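Local coordinates for aminotransferase (Neisseria meningitidis Z2491, PDB 3JTX), which probably transfers amino groups between amino acids and 2-oxo acids with pyridoxal 5'-phosphate, as a class I/II aminotransferase, at residues 76-84 and 211-222. Residues are numbered along the deposited sequence; the frame is centred on the assembly and turned at random.
Sequences ANWLKRRYD and SEIYFDGNKPLG. With GOL (glycerol), chain E.
Arg82, at the end of helix 69-82, reaches into the loop 211-222 and binds three of its acceptors through the edge of the guanidinium. Arg82 NE meets Glu212 OE2 at 2.8 Å in a salt bridge, on the carboxylate's syn lone pair, the two planes turned 53° apart. Arg82 NH2 donates twice: to Pro220 O at 2.9 Å, in the carbonyl plane on a lone pair, and to Ser211 O at 3.1 Å, rising above that carbonyl's plane. Lys219 CB lies over one face of the guanidinium and Tyr83 CE1, from its own segment, over the opposite face. A bend at chi2 (63°), with CG anti to the backbone N, turns the arginine toward the loop. The edge of Trp78 faces the Glu212 carboxylate nearly at right angles (79°), Trp78 CZ2 lying 3.5 Å from Glu212 OE2, while a water links Trp78 NE1 to Glu212 OE1. Lys219 NZ makes a weak bond to Arg82 O, and another water ties this amine to Asp84 N.

The loop joins strand 203-207 of the large, mainly parallel sheet to helix 223-229, in the pyridoxal-phosphate-binding domain of the aminotransferase fold.

In the second shell, Ser211 OG donates to the anti lone pair of Glu212 OE2 at 2.7 Å, so two donors grip this buried oxygen. Farther out, Trp290 meets the Trp78 ring, and Arg300 of helix 294-314 binds Glu212 O.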
loop_
_atom_site.group_PDB
_atom_site.type_symbol
_atom_site.label_atom_id
_atom_site.label_comp_id
_atom_site.label_asym_id
_atom_site.label_seq_id
_atom_site.Cartn_x
_atom_site.Cartn_y
_atom_site.Cartn_z
ATOM N N ALA A 76 2.101 5.359 20.845
ATOM C CA ALA A 76 1.492 5.206 22.185
ATOM C C ALA A 76 1.822 6.393 23.089
ATOM O O ALA A 76 0.950 6.918 23.797
ATOM C CB ALA A 76 1.938 3.910 22.826
ATOM N N ASN A 77 3.088 6.814 23.069
ATOM C CA ASN A 77 3.531 7.962 23.849
ATOM C C ASN A 77 2.850 9.256 23.407
ATOM O O ASN A 77 2.423 10.046 24.245
ATOM C CB ASN A 77 5.044 8.134 23.763
ATOM C CG ASN A 77 5.811 7.020 24.461
ATOM O OD1 ASN A 77 5.260 6.289 25.283
ATOM N ND2 ASN A 77 7.090 6.879 24.118
ATOM N N TRP A 78 2.757 9.465 22.094
ATOM C CA TRP A 78 2.043 10.615 21.541
ATOM C C TRP A 78 0.571 10.666 21.984
ATOM O O TRP A 78 0.080 11.722 22.401
ATOM C CB TRP A 78 2.105 10.640 20.008
ATOM C CG TRP A 78 1.354 11.809 19.454
ATOM C CD1 TRP A 78 1.775 13.113 19.413
ATOM C CD2 TRP A 78 0.033 11.797 18.905
ATOM N NE1 TRP A 78 0.802 13.903 18.862
ATOM C CE2 TRP A 78 -0.278 13.122 18.540
ATOM C CE3 TRP A 78 -0.909 10.796 18.681
ATOM C CZ2 TRP A 78 -1.507 13.474 17.965
ATOM C CZ3 TRP A 78 -2.124 11.139 18.096
ATOM C CH2 TRP A 78 -2.410 12.469 17.748
ATOM N N LEU A 79 -0.113 9.525 21.907
ATOM C CA LEU A 79 -1.519 9.428 22.331
ATOM C C LEU A 79 -1.707 9.821 23.805
ATOM O O LEU A 79 -2.682 10.479 24.160
ATOM C CB LEU A 79 -2.055 8.001 22.122
ATOM C CG LEU A 79 -2.325 7.558 20.673
ATOM C CD1 LEU A 79 -2.490 6.050 20.611
ATOM C CD2 LEU A 79 -3.561 8.250 20.062
ATOM N N LYS A 80 -0.796 9.368 24.661
ATOM C CA LYS A 80 -0.864 9.687 26.086
ATOM C C LYS A 80 -0.692 11.182 26.333
ATOM O O LYS A 80 -1.394 11.758 27.183
ATOM C CB LYS A 80 0.187 8.909 26.883
ATOM C CG LYS A 80 -0.081 8.961 28.380
ATOM C CD LYS A 80 0.811 8.016 29.189
ATOM C CE LYS A 80 0.489 8.150 30.674
ATOM N NZ LYS A 80 1.520 7.491 31.532
ATOM N N ARG A 81 0.245 11.799 25.609
ATOM C CA ARG A 81 0.454 13.246 25.700
ATOM C C ARG A 81 -0.738 14.023 25.169
ATOM O O ARG A 81 -1.136 15.034 25.740
ATOM C CB ARG A 81 1.702 13.664 24.920
ATOM C CG ARG A 81 3.022 13.227 25.565
ATOM C CD ARG A 81 4.217 14.024 25.027
ATOM N NE ARG A 81 4.264 14.113 23.568
ATOM C CZ ARG A 81 4.714 13.154 22.760
ATOM N NH1 ARG A 81 5.159 12.005 23.262
ATOM N NH2 ARG A 81 4.723 13.344 21.446
ATOM N N ARG A 82 -1.297 13.556 24.060
ATOM C CA ARG A 82 -2.282 14.321 23.318
ATOM C C ARG A 82 -3.684 14.228 23.924
ATOM O O ARG A 82 -4.444 15.213 23.871
ATOM C CB ARG A 82 -2.307 13.846 21.850
ATOM C CG ARG A 82 -3.459 14.400 21.009
ATOM C CD ARG A 82 -3.413 15.922 20.870
ATOM N NE ARG A 82 -4.490 16.385 20.006
ATOM C CZ ARG A 82 -5.760 16.517 20.379
ATOM N NH1 ARG A 82 -6.119 16.292 21.635
ATOM N NH2 ARG A 82 -6.669 16.919 19.496
ATOM N N TYR A 83 -4.011 13.061 24.489
ATOM C CA TYR A 83 -5.344 12.787 25.030
ATOM C C TYR A 83 -5.322 12.589 26.551
ATOM O O TYR A 83 -5.940 11.660 27.092
ATOM C CB TYR A 83 -5.975 11.600 24.283
ATOM C CG TYR A 83 -6.118 11.902 22.805
ATOM C CD1 TYR A 83 -7.059 12.827 22.343
ATOM C CD2 TYR A 83 -5.275 11.315 21.870
ATOM C CE1 TYR A 83 -7.176 13.123 20.979
ATOM C CE2 TYR A 83 -5.384 11.604 20.526
ATOM C CZ TYR A 83 -6.333 12.510 20.078
ATOM O OH TYR A 83 -6.388 12.791 18.729
ATOM N N ASP A 84 -4.580 13.477 27.220
ATOM C CA ASP A 84 -4.630 13.646 28.659
ATOM C C ASP A 84 -4.506 12.333 29.428
ATOM O O ASP A 84 -5.327 12.033 30.288
ATOM C CB ASP A 84 -5.922 14.375 29.040
ATOM C CG ASP A 84 -5.880 14.931 30.453
ATOM O OD1 ASP A 84 -4.770 15.249 30.940
ATOM O OD2 ASP A 84 -6.952 15.026 31.080
ATOM N N SER A 211 -6.762 16.235 13.617
ATOM C CA SER A 211 -6.792 16.420 15.082
ATOM C C SER A 211 -5.881 17.537 15.608
ATOM O O SER A 211 -6.144 18.095 16.691
ATOM C CB SER A 211 -6.419 15.119 15.805
ATOM O OG SER A 211 -5.048 14.825 15.637
ATOM N N GLU A 212 -4.800 17.840 14.883
ATOM C CA GLU A 212 -3.815 18.825 15.357
ATOM C C GLU A 212 -3.980 20.209 14.763
ATOM O O GLU A 212 -3.246 21.108 15.131
ATOM C CB GLU A 212 -2.384 18.338 15.099
ATOM C CG GLU A 212 -2.112 16.969 15.689
ATOM C CD GLU A 212 -2.555 16.912 17.122
ATOM O OE1 GLU A 212 -1.928 17.610 17.939
ATOM O OE2 GLU A 212 -3.565 16.232 17.416
ATOM N N ILE A 213 -4.935 20.387 13.851
ATOM C CA ILE A 213 -5.189 21.703 13.271
ATOM C C ILE A 213 -6.395 22.308 13.995
ATOM O O ILE A 213 -7.552 22.013 13.657
ATOM C CB ILE A 213 -5.416 21.635 11.733
ATOM C CG1 ILE A 213 -4.315 20.800 11.038
ATOM C CG2 ILE A 213 -5.486 23.026 11.163
ATOM C CD1 ILE A 213 -2.900 21.241 11.298
ATOM N N TYR A 214 -6.098 23.132 15.004
ATOM C CA TYR A 214 -7.109 23.716 15.884
ATOM C C TYR A 214 -6.655 25.073 16.412
ATOM O O TYR A 214 -5.520 25.487 16.183
ATOM C CB TYR A 214 -7.442 22.768 17.057
ATOM C CG TYR A 214 -6.272 22.413 17.974
ATOM C CD1 TYR A 214 -5.872 23.270 18.995
ATOM C CD2 TYR A 214 -5.589 21.213 17.831
ATOM C CE1 TYR A 214 -4.805 22.944 19.842
ATOM C CE2 TYR A 214 -4.518 20.880 18.662
ATOM C CZ TYR A 214 -4.133 21.757 19.673
ATOM O OH TYR A 214 -3.081 21.446 20.524
ATOM N N PHE A 215 -7.545 25.742 17.138
ATOM C CA PHE A 215 -7.360 27.127 17.537
ATOM C C PHE A 215 -7.379 27.312 19.044
ATOM O O PHE A 215 -7.977 26.519 19.777
ATOM C CB PHE A 215 -8.455 27.983 16.878
ATOM C CG PHE A 215 -8.685 27.622 15.442
ATOM C CD1 PHE A 215 -7.696 27.854 14.497
ATOM C CD2 PHE A 215 -9.848 26.982 15.049
ATOM C CE1 PHE A 215 -7.864 27.471 13.174
ATOM C CE2 PHE A 215 -10.026 26.596 13.731
ATOM C CZ PHE A 215 -9.034 26.838 12.789
ATOM N N ASP A 216 -6.675 28.350 19.496
ATOM C CA ASP A 216 -6.858 28.908 20.838
ATOM C C ASP A 216 -6.849 27.863 21.956
ATOM O O ASP A 216 -7.625 27.967 22.907
ATOM C CB ASP A 216 -8.180 29.702 20.872
ATOM C CG ASP A 216 -8.154 30.950 19.970
ATOM O OD1 ASP A 216 -7.245 31.792 20.162
ATOM O OD2 ASP A 216 -9.046 31.119 19.094
ATOM N N GLY A 217 -5.992 26.851 21.848
ATOM C CA GLY A 217 -5.896 25.824 22.893
ATOM C C GLY A 217 -7.052 24.821 23.005
ATOM O O GLY A 217 -7.076 23.996 23.935
ATOM N N ASN A 218 -8.001 24.864 22.068
ATOM C CA ASN A 218 -9.189 24.011 22.129
ATOM C C ASN A 218 -8.976 22.740 21.314
ATOM O O ASN A 218 -9.382 22.661 20.146
ATOM C CB ASN A 218 -10.423 24.768 21.631
ATOM C CG ASN A 218 -10.824 25.904 22.551
ATOM O OD1 ASN A 218 -10.717 25.797 23.766
ATOM N ND2 ASN A 218 -11.299 26.994 21.970
ATOM N N LYS A 219 -8.340 21.750 21.946
ATOM C CA LYS A 219 -7.939 20.504 21.301
ATOM C C LYS A 219 -9.154 19.632 20.985
ATOM O O LYS A 219 -9.984 19.410 21.860
ATOM C CB LYS A 219 -6.967 19.728 22.204
ATOM C CG LYS A 219 -5.769 20.524 22.659
ATOM C CD LYS A 219 -4.609 19.674 23.132
ATOM C CE LYS A 219 -4.956 18.782 24.293
ATOM N NZ LYS A 219 -3.724 18.351 25.035
ATOM N N PRO A 220 -9.279 19.152 19.730
ATOM C CA PRO A 220 -10.422 18.294 19.426
ATOM C C PRO A 220 -10.424 16.981 20.206
ATOM O O PRO A 220 -9.395 16.301 20.315
ATOM C CB PRO A 220 -10.258 17.987 17.930
ATOM C CG PRO A 220 -9.435 19.118 17.387
ATOM C CD PRO A 220 -8.598 19.643 18.516
ATOM N N LEU A 221 -11.595 16.646 20.726
ATOM C CA LEU A 221 -11.875 15.343 21.286
ATOM C C LEU A 221 -11.671 14.268 20.212
ATOM O O LEU A 221 -12.060 14.451 19.043
ATOM C CB LEU A 221 -13.326 15.327 21.789
ATOM C CG LEU A 221 -13.951 14.056 22.383
ATOM C CD1 LEU A 221 -13.251 13.607 23.683
ATOM C CD2 LEU A 221 -15.463 14.296 22.641
ATOM N N GLY A 222 -11.044 13.161 20.604
ATOM C CA GLY A 222 -10.859 12.012 19.724
ATOM C C GLY A 222 -11.739 10.843 20.168
ATOM O O GLY A 222 -12.256 10.819 21.292
HETATM C C1 GOL E . 1.930 17.361 23.753
HETATM O O1 GOL E . 2.946 16.508 23.274
HETATM C C2 GOL E . 0.770 17.436 22.774
HETATM O O2 GOL E . 0.582 16.183 22.140
HETATM C C3 GOL E . -0.468 17.878 23.529
HETATM O O3 GOL E . -1.619 17.976 22.728
HETATM O O HOH W 1 0.646 16.727 17.942
HETATM O O HOH W 2 -3.700 16.184 26.622
HETATM O O HOH W 3 -8.451 16.418 23.343
HETATM O O HOH W 4 -8.557 14.198 18.156
#